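Local coordinates for 70 kDa protein (Xanthomonas sp., PDB 4B2N), which oxidatively cleaves the polyisoprene chains of natural rubber as a dihaem c-type cytochrome dioxygenase, at residues G219-A222 and S223-R227; L528-S531 and D532-K535; I595-M599 and W600-A604. All coordinates share one frame; numbering follows the deposited sequence.

Contact 1 (G219-A222 and S223-R227); sequences GLLA and SDMFR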
ATOM      1  N   GLY A 219      12.670  -7.868   0.614  1.00 15.51           N
ATOM      2  CA  GLY A 219      13.936  -8.177   1.281  1.00 15.68           C
ATOM      3  C   GLY A 219      14.969  -8.803   0.355  1.00 16.03           C
ATOM      4  O   GLY A 219      16.211  -8.520   0.456  1.00 16.83           O
ATOM      5  N   LEU A 220      14.503  -9.682  -0.540  1.00 15.60           N
ATOM      6  CA  LEU A 220      15.458 -10.410  -1.360  1.00 15.53           C
ATOM      7  C   LEU A 220      16.071  -9.444  -2.375  1.00 15.31           C
ATOM      8  O   LEU A 220      17.272  -9.487  -2.669  1.00 14.96           O
ATOM      9  CB  LEU A 220      14.735 -11.555  -2.039  1.00 16.25           C
ATOM     10  CG  LEU A 220      15.586 -12.475  -2.885  1.00 16.40           C
ATOM     11  CD1 LEU A 220      16.760 -13.063  -2.093  1.00 17.03           C
ATOM     12  CD2 LEU A 220      14.702 -13.647  -3.405  1.00 14.56           C
ATOM     13  N   LEU A 221      15.260  -8.508  -2.877  1.00 15.37           N
ATOM     14  CA  LEU A 221      15.854  -7.511  -3.827  1.00 15.37           C
ATOM     15  C   LEU A 221      16.896  -6.663  -3.129  1.00 14.26           C
ATOM     16  O   LEU A 221      18.000  -6.440  -3.658  1.00 16.52           O
ATOM     17  CB  LEU A 221      14.716  -6.620  -4.303  1.00 15.39           C
ATOM     18  CG  LEU A 221      15.041  -5.497  -5.278  1.00 14.66           C
ATOM     19  CD1 LEU A 221      15.419  -6.085  -6.609  1.00 15.99           C
ATOM     20  CD2 LEU A 221      13.795  -4.579  -5.343  1.00 15.14           C
ATOM     21  N   ALA A 222      16.558  -6.195  -1.924  1.00 15.23           N
ATOM     22  CA  ALA A 222      17.462  -5.353  -1.099  1.00 16.34           C
ATOM     23  C   ALA A 222      18.758  -6.135  -0.792  1.00 15.98           C
ATOM     24  O   ALA A 222      19.889  -5.634  -0.979  1.00 17.71           O
ATOM     25  CB  ALA A 222      16.745  -4.923   0.235  1.00 14.11           C
ATOM     26  N   SER A 223      18.584  -7.399  -0.388  1.00 16.35           N
ATOM     27  CA  SER A 223      19.745  -8.249  -0.063  1.00 16.41           C
ATOM     28  C   SER A 223      20.655  -8.440  -1.262  1.00 16.34           C
ATOM     29  O   SER A 223      21.913  -8.176  -1.164  1.00 16.71           O
ATOM     30  CB  SER A 223      19.251  -9.606   0.455  1.00 15.87           C
ATOM     31  OG  SER A 223      20.378 -10.382   0.751  1.00 16.25           O
ATOM     32  N   ASP A 224      20.072  -8.839  -2.399  1.00 14.82           N
ATOM     33  CA  ASP A 224      20.879  -8.970  -3.615  1.00 15.98           C
ATOM     34  C   ASP A 224      21.572  -7.657  -3.954  1.00 15.92           C
ATOM     35  O   ASP A 224      22.778  -7.638  -4.266  1.00 15.73           O
ATOM     36  CB  ASP A 224      20.104  -9.476  -4.840  1.00 15.89           C
ATOM     37  CG  ASP A 224      19.598 -10.915  -4.671  1.00 18.12           C
ATOM     38  OD1 ASP A 224      20.023 -11.648  -3.738  1.00 18.12           O
ATOM     39  OD2 ASP A 224      18.787 -11.315  -5.520  1.00 17.70           O
ATOM     40  N   MET A 225      20.801  -6.571  -3.985  1.00 15.94           N
ATOM     41  CA  MET A 225      21.341  -5.285  -4.487  1.00 17.55           C
ATOM     42  C   MET A 225      22.488  -4.792  -3.601  1.00 16.60           C
ATOM     43  O   MET A 225      23.483  -4.181  -4.097  1.00 15.68           O
ATOM     44  CB  MET A 225      20.201  -4.244  -4.484  1.00 19.83           C
ATOM     45  CG  MET A 225      19.119  -4.541  -5.482  1.00 25.95           C
ATOM     46  SD  MET A 225      19.794  -4.264  -7.076  1.00 37.78           S
ATOM     47  CE  MET A 225      18.314  -3.725  -7.917  1.00 24.64           C
ATOM     48  N   PHE A 226      22.356  -5.105  -2.325  1.00 16.14           N
ATOM     49  CA  PHE A 226      23.300  -4.655  -1.304  1.00 18.95           C
ATOM     50  C   PHE A 226      24.683  -5.222  -1.639  1.00 19.96           C
ATOM     51  O   PHE A 226      25.682  -4.575  -1.331  1.00 21.10           O
ATOM     52  CB  PHE A 226      22.883  -5.026   0.154  1.00 21.21           C
ATOM     53  CG  PHE A 226      23.997  -4.731   1.169  1.00 22.35           C
ATOM     54  CD1 PHE A 226      24.325  -3.417   1.465  1.00 22.98           C
ATOM     55  CD2 PHE A 226      24.749  -5.754   1.759  1.00 23.00           C
ATOM     56  CE1 PHE A 226      25.369  -3.126   2.348  1.00 25.22           C
ATOM     57  CE2 PHE A 226      25.809  -5.459   2.618  1.00 24.77           C
ATOM     58  CZ  PHE A 226      26.107  -4.159   2.918  1.00 25.13           C
ATOM     59  N   ARG A 227      24.731  -6.402  -2.280  1.00 19.17           N
ATOM     60  CA  ARG A 227      26.017  -7.066  -2.564  1.00 20.35           C
ATOM     61  C   ARG A 227      26.594  -6.652  -3.900  1.00 21.31           C
ATOM     62  O   ARG A 227      27.599  -7.178  -4.318  1.00 20.07           O
ATOM     63  CB  ARG A 227      25.887  -8.593  -2.529  1.00 20.90           C
ATOM     64  CG  ARG A 227      25.416  -9.121  -1.167  1.00 21.62           C
ATOM     65  CD  ARG A 227      25.634 -10.629  -1.034  1.00 23.77           C
ATOM     66  NE  ARG A 227      24.835 -11.416  -1.951  1.00 26.55           N
ATOM     67  CZ  ARG A 227      23.509 -11.608  -1.843  1.00 28.02           C
ATOM     68  NH1 ARG A 227      22.767 -11.059  -0.862  1.00 26.75           N
ATOM     69  NH2 ARG A 227      22.903 -12.359  -2.737  1.00 28.49           N
TER
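D224 lies one helical turn after L220, and its side chain lies over the preceding turn and ends in two separately bonded oxygens. Its CB passes 3.6 Å from L220 O, the carbonyl that its own backbone N already holds at 2.9 Å with an almost straight N-H (173°). CG leans back over the same carbonyl, because chi1 of -65° sets it beside the backbone N. At the tip, OD1 is 3.9 Å from the methyl CD1 of L220 and forms a salt bridge with R227 NH2, 3.1 Å away, which arrives from above the carboxylate plane; OD2 is taken by R140 and Y141 of helix 133-141. R227 NH1 also reaches S223 OG, a weak bond in the plane of the guanidinium, while that hydroxyl finds its stronger partner in P616. On a different flank of the helix, L221 and M225 run side by side in the same direction, CD1 of L221 meeting CE of M225 at 4.0 Å. S223 N to G219 O (2.8 Å) and F226 N to A222 O (2.9 Å) continue the ladder of i to i+4 bonds that defines the alpha-helix, here helix 218-226, mostly buried in this contact.

Contact 2 (L528-S531 and D532-K535); sequences LKPS and DRPK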
ATOM      1  N   LEU A 528     -14.649 -15.295   4.896  1.00 19.75           N
ATOM      2  CA  LEU A 528     -16.061 -15.561   5.214  1.00 20.10           C
ATOM      3  C   LEU A 528     -16.248 -16.719   6.175  1.00 22.38           C
ATOM      4  O   LEU A 528     -17.308 -16.873   6.796  1.00 23.35           O
ATOM      5  CB  LEU A 528     -16.863 -15.752   3.916  1.00 20.18           C
ATOM      6  CG  LEU A 528     -17.030 -14.422   3.144  1.00 19.67           C
ATOM      7  CD1 LEU A 528     -17.901 -14.669   1.946  1.00 21.28           C
ATOM      8  CD2 LEU A 528     -17.625 -13.287   3.958  1.00 20.42           C
ATOM      9  N   LYS A 529     -15.221 -17.554   6.297  1.00 22.15           N
ATOM     10  CA  LYS A 529     -15.301 -18.726   7.150  1.00 23.44           C
ATOM     11  C   LYS A 529     -14.027 -18.950   7.897  1.00 24.42           C
ATOM     12  O   LYS A 529     -13.115 -19.636   7.362  1.00 24.54           O
ATOM     13  CB  LYS A 529     -15.638 -19.902   6.286  1.00 23.38           C
ATOM     14  CG  LYS A 529     -16.022 -21.090   7.100  1.00 26.50           C
ATOM     15  CD  LYS A 529     -17.143 -21.721   6.329  1.00 27.56           C
ATOM     16  CE  LYS A 529     -16.875 -23.145   6.115  1.00 32.29           C
ATOM     17  NZ  LYS A 529     -17.581 -23.890   7.199  1.00 27.15           N
ATOM     18  N   PRO A 530     -13.891 -18.299   9.083  1.00 25.61           N
ATOM     19  CA  PRO A 530     -12.607 -18.273   9.797  1.00 25.00           C
ATOM     20  C   PRO A 530     -12.011 -19.642   9.961  1.00 27.15           C
ATOM     21  O   PRO A 530     -10.813 -19.790   9.848  1.00 24.19           O
ATOM     22  CB  PRO A 530     -12.967 -17.662  11.132  1.00 24.54           C
ATOM     23  CG  PRO A 530     -14.021 -16.692  10.766  1.00 24.52           C
ATOM     24  CD  PRO A 530     -14.866 -17.419   9.749  1.00 24.44           C
ATOM     25  N   SER A 531     -12.863 -20.653  10.155  1.00 27.51           N
ATOM     26  CA  SER A 531     -12.391 -22.009  10.432  1.00 27.98           C
ATOM     27  C   SER A 531     -11.611 -22.645   9.276  1.00 28.46           C
ATOM     28  O   SER A 531     -10.794 -23.520   9.506  1.00 26.12           O
ATOM     29  CB  SER A 531     -13.563 -22.874  10.872  1.00 30.43           C
ATOM     30  OG  SER A 531     -14.411 -23.071   9.748  1.00 32.79           O
ATOM     31  N   ASP A 532     -11.840 -22.161   8.046  1.00 25.89           N
ATOM     32  CA  ASP A 532     -11.140 -22.614   6.838  1.00 25.05           C
ATOM     33  C   ASP A 532      -9.909 -21.837   6.449  1.00 26.37           C
ATOM     34  O   ASP A 532      -9.388 -22.039   5.350  1.00 28.52           O
ATOM     35  CB  ASP A 532     -12.088 -22.633   5.660  1.00 25.67           C
ATOM     36  CG  ASP A 532     -13.138 -23.758   5.812  1.00 27.74           C
ATOM     37  OD1 ASP A 532     -13.059 -24.442   6.851  1.00 30.98           O
ATOM     38  OD2 ASP A 532     -14.001 -23.958   4.944  1.00 27.90           O
ATOM     39  N   ARG A 533      -9.404 -20.974   7.321  1.00 24.92           N
ATOM     40  CA  ARG A 533      -8.183 -20.238   6.933  1.00 20.35           C
ATOM     41  C   ARG A 533      -6.958 -21.094   7.288  1.00 20.66           C
ATOM     42  O   ARG A 533      -6.804 -21.491   8.410  1.00 23.56           O
ATOM     43  CB  ARG A 533      -8.108 -18.919   7.714  1.00 21.41           C
ATOM     44  CG  ARG A 533      -9.365 -18.068   7.638  1.00 20.49           C
ATOM     45  CD  ARG A 533      -9.125 -16.698   8.281  1.00 19.76           C
ATOM     46  NE  ARG A 533     -10.341 -15.860   8.221  1.00 18.84           N
ATOM     47  CZ  ARG A 533     -10.664 -14.946   9.126  1.00 18.32           C
ATOM     48  NH1 ARG A 533      -9.844 -14.703  10.156  1.00 18.70           N
ATOM     49  NH2 ARG A 533     -11.825 -14.320   9.030  1.00 17.60           N
ATOM     50  N   PRO A 534      -6.042 -21.343   6.357  1.00 20.39           N
ATOM     51  CA  PRO A 534      -4.886 -22.139   6.745  1.00 20.26           C
ATOM     52  C   PRO A 534      -3.840 -21.286   7.406  1.00 21.26           C
ATOM     53  O   PRO A 534      -3.581 -20.162   6.946  1.00 21.66           O
ATOM     54  CB  PRO A 534      -4.361 -22.636   5.400  1.00 21.25           C
ATOM     55  CG  PRO A 534      -4.657 -21.439   4.478  1.00 20.87           C
ATOM     56  CD  PRO A 534      -6.016 -20.939   4.936  1.00 20.58           C
ATOM     57  N   LYS A 535      -3.183 -21.806   8.417  1.00 21.87           N
ATOM     58  CA  LYS A 535      -2.161 -20.990   9.114  1.00 20.93           C
ATOM     59  C   LYS A 535      -0.922 -20.806   8.281  1.00 20.32           C
ATOM     60  O   LYS A 535      -0.245 -19.796   8.372  1.00 21.60           O
ATOM     61  CB  LYS A 535      -1.715 -21.660  10.393  1.00 22.74           C
ATOM     62  CG  LYS A 535      -2.838 -21.639  11.437  1.00 26.76           C
ATOM     63  CD  LYS A 535      -2.785 -20.276  12.060  1.00 25.54           C
ATOM     64  CE  LYS A 535      -3.639 -20.216  13.307  1.00 28.55           C
ATOM     65  NZ  LYS A 535      -4.103 -18.814  13.290  1.00 28.06           N
TER
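Two backbone bonds fold K529 and P530 back onto D532 and R533. D532 N donates to K529 O at 2.9 Å and R533 N to P530 O at 3.1 Å, overlapping i to i+3 turns in which each donor stands well above the plane of its carbonyl. Charge is a looser element. D532 OD2 touches CE of K529 at 3.2 Å, but NZ stays 4.2 Å from OD2, beyond a salt bridge; OD2 is instead bound by W525, and NZ has a long, weak ion pair with D649. The packing is between R533 and P530. The arginine, extended from CG to NE, passes its CG 3.2 Å from P530 O and then lays one guanidinium face over the proline, with P530 CA 3.6 Å from that plane, toward its rim, and P530 CG 3.7 Å from NH2. Outside the turn the same guanidinium gives NE to G526 O and NH2 to V527 O, near the end of helix 524-528, while NH1 serves the carbonyls of N638 and G640. Its N-H groups given to main-chain oxygens, the guanidinium joins the turn and that helix end to the loop carrying the axial haem ligand H641.

Contact 3 (I595-M599 and W600-A604); sequences ILYSM and WDNVA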
ATOM      1  N   ILE A 595      14.455 -12.969   8.390  1.00 21.02           N
ATOM      2  CA  ILE A 595      13.120 -12.592   8.823  1.00 20.63           C
ATOM      3  C   ILE A 595      13.204 -11.465   9.873  1.00 23.01           C
ATOM      4  O   ILE A 595      12.329 -10.590   9.944  1.00 23.52           O
ATOM      5  CB  ILE A 595      12.349 -13.806   9.387  1.00 21.30           C
ATOM      6  CG1 ILE A 595      12.044 -14.800   8.285  1.00 19.86           C
ATOM      7  CG2 ILE A 595      11.079 -13.368  10.097  1.00 20.72           C
ATOM      8  CD1 ILE A 595      11.411 -16.111   8.802  1.00 22.20           C
ATOM      9  N   LEU A 596      14.242 -11.505  10.691  1.00 23.25           N
ATOM     10  CA  LEU A 596      14.429 -10.528  11.744  1.00 23.68           C
ATOM     11  C   LEU A 596      15.002  -9.213  11.247  1.00 23.28           C
ATOM     12  O   LEU A 596      14.889  -8.246  11.919  1.00 23.07           O
ATOM     13  CB  LEU A 596      15.322 -11.083  12.842  1.00 24.25           C
ATOM     14  CG  LEU A 596      14.768 -12.325  13.542  1.00 26.92           C
ATOM     15  CD1 LEU A 596      15.837 -12.834  14.495  1.00 27.29           C
ATOM     16  CD2 LEU A 596      13.462 -12.044  14.297  1.00 26.26           C
ATOM     17  N   TYR A 597      15.620  -9.175  10.072  1.00 21.98           N
ATOM     18  CA  TYR A 597      16.298  -7.940   9.693  1.00 20.94           C
ATOM     19  C   TYR A 597      15.373  -6.749   9.404  1.00 21.65           C
ATOM     20  O   TYR A 597      14.354  -6.894   8.731  1.00 19.31           O
ATOM     21  CB  TYR A 597      17.190  -8.165   8.498  1.00 19.77           C
ATOM     22  CG  TYR A 597      18.125  -7.015   8.210  1.00 20.55           C
ATOM     23  CD1 TYR A 597      19.244  -6.763   9.044  1.00 19.18           C
ATOM     24  CD2 TYR A 597      17.901  -6.161   7.104  1.00 18.42           C
ATOM     25  CE1 TYR A 597      20.097  -5.732   8.812  1.00 19.62           C
ATOM     26  CE2 TYR A 597      18.753  -5.107   6.869  1.00 19.69           C
ATOM     27  CZ  TYR A 597      19.859  -4.890   7.723  1.00 20.72           C
ATOM     28  OH  TYR A 597      20.710  -3.876   7.433  1.00 20.00           O
ATOM     29  N   SER A 598      15.798  -5.556   9.853  1.00 20.27           N
ATOM     30  CA  SER A 598      15.085  -4.320   9.544  1.00 19.54           C
ATOM     31  C   SER A 598      16.094  -3.392   8.945  1.00 19.30           C
ATOM     32  O   SER A 598      16.983  -2.885   9.660  1.00 19.96           O
ATOM     33  CB  SER A 598      14.588  -3.674  10.793  1.00 20.87           C
ATOM     34  OG  SER A 598      14.073  -2.371  10.497  1.00 22.36           O
ATOM     35  N   MET A 599      15.958  -3.137   7.646  1.00 18.71           N
ATOM     36  CA  MET A 599      16.831  -2.152   6.995  1.00 19.54           C
ATOM     37  C   MET A 599      16.623  -0.775   7.652  1.00 18.45           C
ATOM     38  O   MET A 599      17.558  -0.056   7.876  1.00 19.87           O
ATOM     39  CB  MET A 599      16.520  -2.143   5.526  1.00 20.21           C
ATOM     40  CG  MET A 599      17.387  -1.219   4.755  1.00 24.90           C
ATOM     41  SD  MET A 599      18.978  -1.936   4.424  1.00 34.45           S
ATOM     42  CE  MET A 599      18.497  -3.014   3.122  1.00 22.63           C
ATOM     43  N   TRP A 600      15.363  -0.385   7.906  1.00 19.00           N
ATOM     44  CA  TRP A 600      15.107   0.944   8.488  1.00 18.55           C
ATOM     45  C   TRP A 600      15.835   1.142   9.805  1.00 19.77           C
ATOM     46  O   TRP A 600      16.511   2.184   9.962  1.00 19.38           O
ATOM     47  CB  TRP A 600      13.627   1.214   8.759  1.00 15.72           C
ATOM     48  CG  TRP A 600      12.679   1.019   7.578  1.00 16.14           C
ATOM     49  CD1 TRP A 600      11.524   0.245   7.582  1.00 15.75           C
ATOM     50  CD2 TRP A 600      12.718   1.663   6.266  1.00 16.83           C
ATOM     51  NE1 TRP A 600      10.885   0.316   6.365  1.00 16.37           N
ATOM     52  CE2 TRP A 600      11.551   1.181   5.531  1.00 16.60           C
ATOM     53  CE3 TRP A 600      13.583   2.544   5.627  1.00 18.27           C
ATOM     54  CZ2 TRP A 600      11.305   1.548   4.218  1.00 15.98           C
ATOM     55  CZ3 TRP A 600      13.267   2.975   4.329  1.00 17.30           C
ATOM     56  CH2 TRP A 600      12.191   2.464   3.622  1.00 17.74           C
ATOM     57  N   ASP A 601      15.723   0.145  10.718  1.00 17.18           N
ATOM     58  CA  ASP A 601      16.461   0.189  11.997  1.00 19.87           C
ATOM     59  C   ASP A 601      17.954   0.420  11.839  1.00 20.26           C
ATOM     60  O   ASP A 601      18.537   1.211  12.578  1.00 19.38           O
ATOM     61  CB  ASP A 601      16.249  -1.052  12.834  1.00 20.32           C
ATOM     62  CG  ASP A 601      14.813  -1.169  13.321  1.00 21.80           C
ATOM     63  OD1 ASP A 601      14.043  -0.192  13.271  1.00 21.29           O
ATOM     64  OD2 ASP A 601      14.468  -2.256  13.774  1.00 26.12           O
ATOM     65  N   ASN A 602      18.576  -0.270  10.899  1.00 19.76           N
ATOM     66  CA  ASN A 602      20.013  -0.172  10.748  1.00 19.07           C
ATOM     67  C   ASN A 602      20.403   1.078  10.043  1.00 19.60           C
ATOM     68  O   ASN A 602      21.448   1.656  10.348  1.00 18.00           O
ATOM     69  CB  ASN A 602      20.593  -1.453  10.095  1.00 19.62           C
ATOM     70  CG  ASN A 602      20.392  -2.650  11.032  1.00 20.67           C
ATOM     71  OD1 ASN A 602      19.424  -3.416  10.929  1.00 19.43           O
ATOM     72  ND2 ASN A 602      21.226  -2.716  12.035  1.00 18.17           N
ATOM     73  N   VAL A 603      19.556   1.534   9.121  1.00 18.96           N
ATOM     74  CA  VAL A 603      19.804   2.858   8.475  1.00 19.00           C
ATOM     75  C   VAL A 603      19.822   3.993   9.526  1.00 17.90           C
ATOM     76  O   VAL A 603      20.706   4.856   9.550  1.00 18.14           O
ATOM     77  CB  VAL A 603      18.738   3.102   7.354  1.00 17.12           C
ATOM     78  CG1 VAL A 603      18.798   4.554   6.844  1.00 17.62           C
ATOM     79  CG2 VAL A 603      19.030   2.158   6.197  1.00 18.56           C
ATOM     80  N   ALA A 604      18.792   4.027  10.334  1.00 17.25           N
ATOM     81  CA  ALA A 604      18.716   4.921  11.499  1.00 18.48           C
ATOM     82  C   ALA A 604      19.949   4.826  12.402  1.00 19.34           C
ATOM     83  O   ALA A 604      20.564   5.873  12.687  1.00 18.21           O
ATOM     84  CB  ALA A 604      17.459   4.608  12.296  1.00 17.04           C
TER
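S598 is the N-cap of helix 599-607, and its hydroxyl oxygen accepts the backbone N-H of D601, three residues on, at 3.0 Å and nearly straight (168°). With chi1 at 171°, OG is swung anti to the serine's own N and under the first turn, where it caps the N-H of D601. D601 folds back over the cap, its OD2 3.3 Å from S598 CB, yet OD2 remains 5.3 Å from S598 N, so the reciprocal bond of a capping box is not made. A negative carboxylate in the first turn is probably still favourable toward the helix dipole.

The cap is part of a helix-to-helix junction: helix 593-596 stops, Y597 leaves helical geometry, and the new helix starts two residues later. Its first main-chain bonds are N602 N to S598 O, weak at 3.3 Å, and V603 N to M599 O at 2.8 Å, the latter pointing nearly along the C=O axis. Beside this second bond CG of M599 packs against CG2 of V603, 4.0 Å away.

Y597 reaches past the cap to N602. The two side chains cross at a slant, although the ring plane and the asparagine amide are within 1° of parallel, and the phenol OH lies 3.6 Å from N602 CB while bonding to Q613 O; W242 meets the tyrosine ring edge-to-face. W600 turns its indole to helix 253-261, packing on L254 and L257, and NE1 is held by D250 O, with a haem c about 7 Å from the side chain.

How the contacts relate
Contacts 1 and 3 are buried neighbours, their centres about 13 Å apart, and they meet directly where A222 CB packs on M599 CE at 3.9 Å; both lie in the region of the first haem, with side chains within about 10 Å of C194. Contact 2 is a surface turn beside the second haem, about 34 Å and 32 Å from their centres. Chemistry follows place. Within helix 218-226, contact 1 combines regular i to i+4 bonding with an acid that links helices; contact 3, at a helix start, relies on a hydroxyl cap and hydrophobic packing; contact 2, in a loop after a helix, uses i to i+3 turns and an arginine that binds carbonyls.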